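Local coordinates for protein quinone oxidoreductase 1 (Escherichia coli, PDB 1QOR) that catalyses the NADPH-dependent one-electron reduction of quinones to semiquinones, working as a homodimer of the zinc-containing alcohol dehydrogenase family, at residues Arg4-Lys9 / Ser56-Leu61; Glu30-Asn35 / Ser96-Ile101; Val153-Cys158 / Leu182-Trp187. All coordinates share one frame; numbering follows the deposited sequence.

Interactions 1 and 2 belong to the same side of the chain, their centres about 17 Å apart, and they meet where Arg-4 CB packs on Ser-96 CB at 3.8 Å. Both join backbones by hydrogen bonds in antiparallel register, but interaction 1 is a single bridge between segment 4-9 and a loop, with exposed residues and a salt bridge inside segment 4-9, whereas interaction 2 is a four-pair strand ladder with buried and half-buried side chains. Interaction 3 lies across the chain's centre, its centre about 34 and 32 Å from theirs, in the nucleotide-binding region. There a helix meets another's end and the following turn through small apolar groups, without a hydrogen bond, and also reaches NADPH.

Interaction 1: Arg4-Lys9 / Ser56-Leu61; sequences RIEFHK and SLPSGL
Phe-7 and Ser-59 form a lone antiparallel hydrogen-bonded pair: Phe-7 N donates to Ser-59 O at 2.9 Å, and Ser-59 N returns a bond to Phe-7 O at 2.8 Å. The ring of Phe-7 can be followed outward from CB. With chi1 at 65°, CG stands between the backbone N and the carbonyl carbon. CD1 lies 3.5 Å from Ser-59 O, and CE1 is near both Gly-60 O and Leu-61 CG. On the other branch CE2 meets Leu-57 CD2 at 3.5 Å, while CZ at the tip touches Ser-59 CB. Ile-47 of helix 42-49 also packs against this ring. Next along the chain, Pro-58 CG sits over the centre of the His-8 ring, 3.6 Å from its centroid and 8° off the normal, a CH-pi contact. His-8 NE2, its acceptor tilted from the ring plane, donates to the anti lone pair of Glu-6 OE2, and Arg-4 NH1 forms a salt bridge with Glu-6 OE1 at 2.9 Å, from above the carboxylate plane. A water accepts from both Arg-4 NH2 and Gly-60 N, 3.0 Å from each. The carboxylate thus has a donor on each oxygen, which would probably stabilise its negative charge beside the apolar proline.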
loop_
_atom_site.group_PDB
_atom_site.type_symbol
_atom_site.label_atom_id
_atom_site.label_comp_id
_atom_site.label_asym_id
_atom_site.label_seq_id
_atom_site.Cartn_x
_atom_site.Cartn_y
_atom_site.Cartn_z
ATOM N N ARG A 4 20.227 -32.071 14.262
ATOM C CA ARG A 4 19.334 -30.991 13.881
ATOM C C ARG A 4 19.200 -30.131 15.125
ATOM O O ARG A 4 19.530 -30.565 16.241
ATOM C CB ARG A 4 17.948 -31.514 13.454
ATOM C CG ARG A 4 16.993 -31.837 14.631
ATOM C CD ARG A 4 15.774 -32.691 14.250
ATOM N NE ARG A 4 14.890 -32.063 13.259
ATOM C CZ ARG A 4 13.788 -31.348 13.538
ATOM N NH1 ARG A 4 13.399 -31.144 14.802
ATOM N NH2 ARG A 4 13.054 -30.846 12.540
ATOM N N ILE A 5 18.797 -28.883 14.929
ATOM C CA ILE A 5 18.580 -27.982 16.045
ATOM C C ILE A 5 17.076 -27.932 16.212
ATOM O O ILE A 5 16.327 -27.980 15.224
ATOM C CB ILE A 5 19.077 -26.541 15.748
ATOM C CG1 ILE A 5 20.602 -26.507 15.637
ATOM C CG2 ILE A 5 18.606 -25.586 16.820
ATOM C CD1 ILE A 5 21.330 -26.929 16.902
ATOM N N GLU A 6 16.621 -27.884 17.453
ATOM C CA GLU A 6 15.195 -27.767 17.674
ATOM C C GLU A 6 14.892 -27.037 18.950
ATOM O O GLU A 6 15.788 -26.789 19.756
ATOM C CB GLU A 6 14.495 -29.119 17.597
ATOM C CG GLU A 6 14.828 -30.073 18.685
ATOM C CD GLU A 6 13.965 -31.321 18.597
ATOM O OE1 GLU A 6 13.935 -31.944 17.493
ATOM O OE2 GLU A 6 13.329 -31.658 19.628
ATOM N N PHE A 7 13.674 -26.522 19.031
ATOM C CA PHE A 7 13.243 -25.803 20.221
ATOM C C PHE A 7 11.843 -26.334 20.598
ATOM O O PHE A 7 11.060 -26.726 19.736
ATOM C CB PHE A 7 13.324 -24.257 20.038
ATOM C CG PHE A 7 12.387 -23.698 19.000
ATOM C CD1 PHE A 7 12.695 -23.772 17.638
ATOM C CD2 PHE A 7 11.186 -23.089 19.385
ATOM C CE1 PHE A 7 11.810 -23.242 16.665
ATOM C CE2 PHE A 7 10.298 -22.562 18.440
ATOM C CZ PHE A 7 10.614 -22.641 17.071
ATOM N N HIS A 8 11.624 -26.469 21.900
ATOM C CA HIS A 8 10.398 -27.007 22.488
ATOM C C HIS A 8 9.514 -25.907 23.074
ATOM O O HIS A 8 8.380 -26.180 23.492
ATOM C CB HIS A 8 10.764 -28.015 23.610
ATOM C CG HIS A 8 11.433 -29.269 23.116
ATOM N ND1 HIS A 8 11.126 -30.523 23.608
ATOM C CD2 HIS A 8 12.390 -29.464 22.173
ATOM C CE1 HIS A 8 11.865 -31.434 22.994
ATOM N NE2 HIS A 8 12.640 -30.818 22.118
ATOM N N LYS A 9 10.028 -24.679 23.109
ATOM C CA LYS A 9 9.287 -23.552 23.660
ATOM C C LYS A 9 9.845 -22.276 23.064
ATOM O O LYS A 9 11.012 -22.249 22.661
ATOM C CB LYS A 9 9.472 -23.480 25.182
ATOM C CG LYS A 9 10.938 -23.459 25.603
ATOM C CD LYS A 9 11.133 -23.297 27.090
ATOM C CE LYS A 9 10.453 -22.025 27.557
ATOM N NZ LYS A 9 10.977 -21.527 28.896
ATOM N N SER A 56 3.927 -26.382 14.823
ATOM C CA SER A 56 3.838 -26.991 16.134
ATOM C C SER A 56 5.202 -27.081 16.835
ATOM O O SER A 56 6.263 -26.944 16.201
ATOM C CB SER A 56 3.239 -28.386 16.007
ATOM O OG SER A 56 4.096 -29.184 15.214
ATOM N N LEU A 57 5.156 -27.348 18.139
ATOM C CA LEU A 57 6.334 -27.495 18.968
ATOM C C LEU A 57 6.373 -28.955 19.443
ATOM O O LEU A 57 5.330 -29.545 19.692
ATOM C CB LEU A 57 6.261 -26.526 20.155
ATOM C CG LEU A 57 6.321 -25.021 19.824
ATOM C CD1 LEU A 57 6.098 -24.125 21.046
ATOM C CD2 LEU A 57 7.660 -24.719 19.226
ATOM N N PRO A 58 7.570 -29.569 19.543
ATOM C CA PRO A 58 8.887 -28.988 19.241
ATOM C C PRO A 58 8.980 -28.672 17.765
ATOM O O PRO A 58 8.166 -29.154 16.962
ATOM C CB PRO A 58 9.865 -30.110 19.615
ATOM C CG PRO A 58 9.116 -30.908 20.639
ATOM C CD PRO A 58 7.725 -30.946 20.033
ATOM N N SER A 59 9.976 -27.880 17.402
ATOM C CA SER A 59 10.135 -27.522 16.003
ATOM C C SER A 59 11.578 -27.346 15.634
ATOM O O SER A 59 12.427 -27.050 16.501
ATOM C CB SER A 59 9.388 -26.219 15.726
ATOM O OG SER A 59 9.500 -25.838 14.369
ATOM N N GLY A 60 11.866 -27.627 14.365
ATOM C CA GLY A 60 13.193 -27.384 13.828
ATOM C C GLY A 60 13.190 -25.898 13.394
ATOM O O GLY A 60 12.190 -25.180 13.602
ATOM N N LEU A 61 14.249 -25.456 12.714
ATOM C CA LEU A 61 14.384 -24.062 12.289
ATOM C C LEU A 61 15.118 -23.943 10.939
ATOM O O LEU A 61 15.800 -24.875 10.506
ATOM C CB LEU A 61 15.219 -23.327 13.334
ATOM C CG LEU A 61 14.690 -22.152 14.148
ATOM C CD1 LEU A 61 15.830 -21.250 14.542
ATOM C CD2 LEU A 61 13.660 -21.394 13.356
HETATM O O HOH W 1 10.762 -29.071 11.938
HETATM O O HOH W 2 16.141 -27.879 12.579
#

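Interaction 2: Glu30-Asn35 / Ser96-Ile101; sequences EIQVEN and SSVHNI
Gln-32 carries CG anti to its backbone N (chi1 169°) and Asn-100 turns CG beside its own N (chi1 -64°), torsions that start the two side chains on the same face of the sheet. Their amide planes are 22° apart, nearly coplanar, and Asn-100 OD1 lies 3.2 Å from Gln-32 CB. Gln-32 CG also rests on Val-98 CG1 at 3.5 Å, the two side chains crossing obliquely. An alanine in place of Gln-32 would probably open a gap beside Val-98 CG1 and deprive the Asn-100 amide of its nearly coplanar neighbour. Asn-100 ND2 is held from outside, by Ala-24 O. On the opposite face Val-33 CG2 meets Ile-101 CD1 at 3.9 Å, with Val-85 and Tyr-87 of strand 84-87 packed nearby.

The backbones run antiparallel. Ile-31 with Ile-101 and Val-33 with His-99 are hydrogen-bonded pairs, each joined by two bonds; Val-33 N to His-99 O is 2.9 Å. Asn-35 N adds a 2.8 Å bond to Ser-97 O, and a water bridges Ser-97 O and Asn-35 O. Strand 30-35, paired with strand 65-72 on one edge and strand 98-102 on the other, is thus an antiparallel part of the mixed sheet, and both segments belong to the GroES-like domain of this alcohol dehydrogenase family member.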
loop_
_atom_site.group_PDB
_atom_site.type_symbol
_atom_site.label_atom_id
_atom_site.label_comp_id
_atom_site.label_asym_id
_atom_site.label_seq_id
_atom_site.Cartn_x
_atom_site.Cartn_y
_atom_site.Cartn_z
ATOM N N GLU A 30 9.998 -35.288 -3.055
ATOM C CA GLU A 30 11.084 -34.673 -2.313
ATOM C C GLU A 30 12.461 -35.237 -2.672
ATOM O O GLU A 30 12.580 -36.252 -3.343
ATOM C CB GLU A 30 10.875 -34.909 -0.810
ATOM C CG GLU A 30 9.554 -34.396 -0.249
ATOM C CD GLU A 30 9.448 -34.526 1.277
ATOM O OE1 GLU A 30 10.022 -35.473 1.860
ATOM O OE2 GLU A 30 8.771 -33.676 1.898
ATOM N N ILE A 31 13.506 -34.567 -2.202
ATOM C CA ILE A 31 14.886 -35.016 -2.388
ATOM C C ILE A 31 15.447 -34.888 -0.970
ATOM O O ILE A 31 14.884 -34.153 -0.142
ATOM C CB ILE A 31 15.707 -34.085 -3.330
ATOM C CG1 ILE A 31 15.742 -32.640 -2.780
ATOM C CG2 ILE A 31 15.160 -34.165 -4.731
ATOM C CD1 ILE A 31 16.560 -31.620 -3.575
ATOM N N GLN A 32 16.488 -35.651 -0.660
ATOM C CA GLN A 32 17.122 -35.579 0.641
ATOM C C GLN A 32 18.480 -34.955 0.394
ATOM O O GLN A 32 19.212 -35.405 -0.503
ATOM C CB GLN A 32 17.315 -36.964 1.195
ATOM C CG GLN A 32 18.183 -36.990 2.415
ATOM C CD GLN A 32 18.009 -38.290 3.149
ATOM O OE1 GLN A 32 16.914 -38.576 3.670
ATOM N NE2 GLN A 32 19.063 -39.114 3.168
ATOM N N VAL A 33 18.859 -33.986 1.220
ATOM C CA VAL A 33 20.129 -33.288 1.026
ATOM C C VAL A 33 21.029 -33.325 2.230
ATOM O O VAL A 33 20.575 -33.157 3.358
ATOM C CB VAL A 33 19.864 -31.798 0.642
ATOM C CG1 VAL A 33 21.141 -30.980 0.609
ATOM C CG2 VAL A 33 19.121 -31.728 -0.688
ATOM N N GLU A 34 22.288 -33.655 2.007
ATOM C CA GLU A 34 23.238 -33.647 3.101
ATOM C C GLU A 34 23.732 -32.199 3.048
ATOM O O GLU A 34 24.391 -31.798 2.057
ATOM C CB GLU A 34 24.414 -34.561 2.818
ATOM C CG GLU A 34 24.146 -36.044 2.814
ATOM C CD GLU A 34 25.394 -36.788 2.342
ATOM O OE1 GLU A 34 26.458 -36.696 3.026
ATOM O OE2 GLU A 34 25.333 -37.391 1.238
ATOM N N ASN A 35 23.408 -31.419 4.079
ATOM C CA ASN A 35 23.762 -30.010 4.117
ATOM C C ASN A 35 25.242 -29.775 4.376
ATOM O O ASN A 35 25.822 -30.412 5.238
ATOM C CB ASN A 35 22.883 -29.276 5.132
ATOM C CG ASN A 35 21.396 -29.179 4.687
ATOM O OD1 ASN A 35 20.508 -29.051 5.529
ATOM N ND2 ASN A 35 21.136 -29.232 3.390
ATOM N N SER A 96 20.118 -28.380 10.028
ATOM C CA SER A 96 20.325 -29.802 10.210
ATOM C C SER A 96 21.353 -30.283 9.215
ATOM O O SER A 96 21.565 -29.661 8.154
ATOM C CB SER A 96 19.023 -30.538 9.944
ATOM O OG SER A 96 18.607 -30.324 8.607
ATOM N N SER A 97 21.929 -31.444 9.500
ATOM C CA SER A 97 22.925 -32.011 8.612
ATOM C C SER A 97 22.291 -32.729 7.424
ATOM O O SER A 97 22.914 -32.854 6.386
ATOM C CB SER A 97 23.902 -32.895 9.402
ATOM O OG SER A 97 23.247 -33.963 10.061
ATOM N N VAL A 98 21.025 -33.113 7.537
ATOM C CA VAL A 98 20.306 -33.801 6.450
ATOM C C VAL A 98 18.869 -33.291 6.524
ATOM O O VAL A 98 18.254 -33.302 7.608
ATOM C CB VAL A 98 20.227 -35.357 6.680
ATOM C CG1 VAL A 98 19.656 -36.071 5.454
ATOM C CG2 VAL A 98 21.597 -35.917 7.070
ATOM N N HIS A 99 18.304 -32.891 5.390
ATOM C CA HIS A 99 16.948 -32.370 5.391
ATOM C C HIS A 99 16.217 -32.829 4.135
ATOM O O HIS A 99 16.837 -33.046 3.094
ATOM C CB HIS A 99 17.000 -30.822 5.494
ATOM C CG HIS A 99 15.671 -30.173 5.808
ATOM N ND1 HIS A 99 14.781 -30.684 6.733
ATOM C CD2 HIS A 99 15.101 -29.037 5.333
ATOM C CE1 HIS A 99 13.726 -29.891 6.814
ATOM N NE2 HIS A 99 13.895 -28.883 5.975
ATOM N N ASN A 100 14.922 -33.092 4.236
ATOM C CA ASN A 100 14.185 -33.486 3.031
ATOM C C ASN A 100 13.473 -32.223 2.538
ATOM O O ASN A 100 12.983 -31.444 3.346
ATOM C CB ASN A 100 13.195 -34.641 3.297
ATOM C CG ASN A 100 13.893 -35.921 3.708
ATOM O OD1 ASN A 100 14.879 -36.327 3.112
ATOM N ND2 ASN A 100 13.390 -36.554 4.743
ATOM N N ILE A 101 13.434 -32.016 1.225
ATOM C CA ILE A 101 12.856 -30.814 0.666
ATOM C C ILE A 101 12.047 -31.127 -0.590
ATOM O O ILE A 101 12.432 -31.990 -1.380
ATOM C CB ILE A 101 14.020 -29.784 0.231
ATOM C CG1 ILE A 101 14.921 -29.432 1.399
ATOM C CG2 ILE A 101 13.439 -28.492 -0.361
ATOM C CD1 ILE A 101 16.192 -30.228 1.403
HETATM O O HOH W 3 25.900 -32.971 6.399
#

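Interaction 3: Val153-Cys158 / Leu182-Trp187; sequences VGLIAC and LKAGAW. With NDP (NADPH dihydro-nicotinamide-adenine-dinucleotide phosphate), chain D.
Cys-158 on helix 152-164 comes closest to the other backbone at Gly-185, CA to CA 5.0 Å, just where helix 175-184 ends in a Schellman motif and the glycine takes a positive phi of 130°. A CB at Gly-185 would clash with Cys-158 O and be jammed against the carbonyl of Ala-184, so the absence of a side chain allows both the turn and the close approach.

The two segments bury 196 Å² between them, and the side chains that meet are small and apolar. Ala-184 CB is the centre of the contact: it touches Cys-158 CB at 3.7 Å and Leu-155 CD1 at 3.9 Å, so one methyl group meets residues three positions apart on the facing helix. Cys-158 sets SG anti to its carbonyl carbon, beside the backbone N (chi1 -74°), and the sulfur lies 3.9 Å from Ala-186 CB. CB and SG of this one cysteine therefore meet the alanines before and after the glycine. No hydrogen bond crosses between the segments; the helical bond from Cys-158 N to Gly-154 O, 2.8 Å long, stays within its own helix.

Near the start of the same helix, Val-153 N donates to NADPH O1N at 2.8 Å with an N-H...O angle of 146°, and Val-153 CG2 lies 3.4 Å from that oxygen. The helix N-terminal end would probably also offer a favourable field to the phosphate, as in other Rossmann folds.

Beneath the contact runs strand 167-172 of the parallel sheet, whose Leu-168 packs on both Cys-158 and Ala-186. Ile-156 and Val-153 touch helix 115-135 through Lys-124 and Val-128, while Phe-146 of strand 143-146 packs against Val-153 and Ala-157.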
loop_
_atom_site.group_PDB
_atom_site.type_symbol
_atom_site.label_atom_id
_atom_site.label_comp_id
_atom_site.label_asym_id
_atom_site.label_seq_id
_atom_site.Cartn_x
_atom_site.Cartn_y
_atom_site.Cartn_z
ATOM N N VAL A 153 20.861 -8.917 3.769
ATOM C CA VAL A 153 20.145 -8.471 2.602
ATOM C C VAL A 153 20.765 -7.140 2.135
ATOM O O VAL A 153 20.974 -6.948 0.932
ATOM C CB VAL A 153 18.622 -8.262 2.915
ATOM C CG1 VAL A 153 17.945 -7.554 1.773
ATOM C CG2 VAL A 153 17.922 -9.594 3.155
ATOM N N GLY A 154 21.084 -6.250 3.088
ATOM C CA GLY A 154 21.621 -4.924 2.758
ATOM C C GLY A 154 22.809 -4.899 1.800
ATOM O O GLY A 154 22.731 -4.305 0.714
ATOM N N LEU A 155 23.866 -5.613 2.166
ATOM C CA LEU A 155 25.072 -5.669 1.354
ATOM C C LEU A 155 24.815 -6.209 -0.060
ATOM O O LEU A 155 25.464 -5.759 -1.036
ATOM C CB LEU A 155 26.170 -6.448 2.095
ATOM C CG LEU A 155 27.436 -5.705 2.585
ATOM C CD1 LEU A 155 27.271 -4.175 2.835
ATOM C CD2 LEU A 155 27.994 -6.436 3.789
ATOM N N ILE A 156 23.869 -7.149 -0.205
ATOM C CA ILE A 156 23.541 -7.645 -1.535
ATOM C C ILE A 156 22.768 -6.533 -2.266
ATOM O O ILE A 156 22.954 -6.302 -3.474
ATOM C CB ILE A 156 22.681 -8.935 -1.488
ATOM C CG1 ILE A 156 23.511 -10.101 -0.966
ATOM C CG2 ILE A 156 22.129 -9.265 -2.863
ATOM C CD1 ILE A 156 22.684 -11.389 -0.681
ATOM N N ALA A 157 21.894 -5.841 -1.539
ATOM C CA ALA A 157 21.118 -4.770 -2.153
ATOM C C ALA A 157 22.064 -3.650 -2.681
ATOM O O ALA A 157 21.856 -3.105 -3.764
ATOM C CB ALA A 157 20.093 -4.211 -1.151
ATOM N N CYS A 158 23.073 -3.289 -1.904
ATOM C CA CYS A 158 24.043 -2.273 -2.339
ATOM C C CYS A 158 24.701 -2.617 -3.723
ATOM O O CYS A 158 24.719 -1.793 -4.639
ATOM C CB CYS A 158 25.122 -2.143 -1.277
ATOM S SG CYS A 158 24.602 -1.283 0.190
ATOM N N LEU A 182 29.308 1.679 1.664
ATOM C CA LEU A 182 29.835 2.512 0.571
ATOM C C LEU A 182 30.749 1.665 -0.320
ATOM O O LEU A 182 30.624 1.635 -1.529
ATOM C CB LEU A 182 30.561 3.728 1.156
ATOM C CG LEU A 182 29.661 4.806 1.767
ATOM C CD1 LEU A 182 30.417 5.636 2.727
ATOM C CD2 LEU A 182 29.088 5.667 0.696
ATOM N N LYS A 183 31.554 0.844 0.315
ATOM C CA LYS A 183 32.460 -0.046 -0.379
ATOM C C LYS A 183 31.646 -0.976 -1.247
ATOM O O LYS A 183 31.988 -1.190 -2.408
ATOM C CB LYS A 183 33.211 -0.830 0.654
ATOM C CG LYS A 183 34.529 -1.324 0.209
ATOM C CD LYS A 183 35.473 -1.422 1.459
ATOM N N ALA A 184 30.546 -1.522 -0.712
ATOM C CA ALA A 184 29.675 -2.406 -1.518
ATOM C C ALA A 184 28.941 -1.653 -2.638
ATOM O O ALA A 184 28.498 -2.262 -3.612
ATOM C CB ALA A 184 28.675 -3.122 -0.642
ATOM N N GLY A 185 28.805 -0.331 -2.559
ATOM C CA GLY A 185 28.095 0.304 -3.659
ATOM C C GLY A 185 26.968 1.254 -3.308
ATOM O O GLY A 185 26.299 1.740 -4.209
ATOM N N ALA A 186 26.758 1.541 -2.030
ATOM C CA ALA A 186 25.745 2.502 -1.640
ATOM C C ALA A 186 26.276 3.864 -2.098
ATOM O O ALA A 186 27.465 4.173 -1.905
ATOM C CB ALA A 186 25.596 2.515 -0.149
ATOM N N TRP A 187 25.399 4.681 -2.682
ATOM C CA TRP A 187 25.753 6.000 -3.158
ATOM C C TRP A 187 26.072 6.905 -1.981
ATOM O O TRP A 187 27.110 7.542 -1.965
ATOM C CB TRP A 187 24.631 6.551 -3.989
ATOM C CG TRP A 187 24.894 7.911 -4.575
ATOM C CD1 TRP A 187 25.863 8.253 -5.482
ATOM C CD2 TRP A 187 24.096 9.079 -4.383
ATOM N NE1 TRP A 187 25.693 9.552 -5.883
ATOM C CE2 TRP A 187 24.620 10.085 -5.224
ATOM C CE3 TRP A 187 22.982 9.368 -3.587
ATOM C CZ2 TRP A 187 24.069 11.360 -5.296
ATOM C CZ3 TRP A 187 22.428 10.643 -3.657
ATOM C CH2 TRP A 187 22.971 11.624 -4.507
HETATM P PA NDP D . 20.571 -8.445 8.877
HETATM O O1A NDP D . 21.831 -9.207 8.681
HETATM O O2A NDP D . 20.290 -7.295 7.977
HETATM O O5B NDP D . 20.399 -8.034 10.362
HETATM C C5B NDP D . 19.435 -7.113 10.799
HETATM C C4B NDP D . 20.055 -5.749 10.839
HETATM O O4B NDP D . 18.918 -4.915 11.021
HETATM C C3B NDP D . 20.984 -5.430 12.018
HETATM O O3B NDP D . 22.331 -5.876 11.711
HETATM C C2B NDP D . 20.725 -3.949 12.248
HETATM O O2B NDP D . 21.683 -3.211 11.500
HETATM C C1B NDP D . 19.240 -3.724 11.724
HETATM N N9A NDP D . 18.470 -3.383 12.931
HETATM C C8A NDP D . 17.881 -2.222 13.221
HETATM N N7A NDP D . 17.318 -2.289 14.434
HETATM C C5A NDP D . 17.583 -3.506 14.857
HETATM C C6A NDP D . 17.218 -4.019 16.095
HETATM N N6A NDP D . 16.539 -3.320 16.997
HETATM N N1A NDP D . 17.604 -5.272 16.336
HETATM C C2A NDP D . 18.310 -6.017 15.440
HETATM N N3A NDP D . 18.660 -5.510 14.255
HETATM C C4A NDP D . 18.303 -4.228 13.952
HETATM O O3 NDP D . 19.456 -9.541 8.585
HETATM P PN NDP D . 18.931 -10.311 7.308
HETATM O O1N NDP D . 19.701 -9.946 6.065
HETATM O O2N NDP D . 18.766 -11.770 7.666
HETATM O O5D NDP D . 17.426 -9.648 7.226
HETATM C C5D NDP D . 17.154 -8.258 7.113
HETATM C C4D NDP D . 15.697 -7.980 7.277
HETATM O O4D NDP D . 14.963 -8.451 6.124
HETATM C C3D NDP D . 15.078 -8.660 8.492
HETATM O O3D NDP D . 14.161 -7.770 9.136
HETATM C C2D NDP D . 14.351 -9.857 7.841
HETATM O O2D NDP D . 13.308 -10.336 8.652
HETATM C C1D NDP D . 13.814 -9.281 6.563
HETATM N N1N NDP D . 13.618 -10.133 5.359
HETATM C C2N NDP D . 12.434 -10.060 4.668
HETATM C C3N NDP D . 12.278 -10.852 3.544
HETATM C C7N NDP D . 11.001 -10.784 2.718
HETATM O O7N NDP D . 10.870 -11.448 1.696
HETATM N N7N NDP D . 10.084 -9.964 3.188
HETATM C C4N NDP D . 13.281 -11.700 3.104
HETATM C C5N NDP D . 14.483 -11.759 3.821
HETATM C C6N NDP D . 14.633 -10.974 4.952
HETATM P P2B NDP D . 22.174 -1.698 11.989
HETATM O O1X NDP D . 22.939 -1.171 10.838
HETATM O O2X NDP D . 20.940 -0.946 12.251
HETATM O O3X NDP D . 22.964 -1.972 13.204
#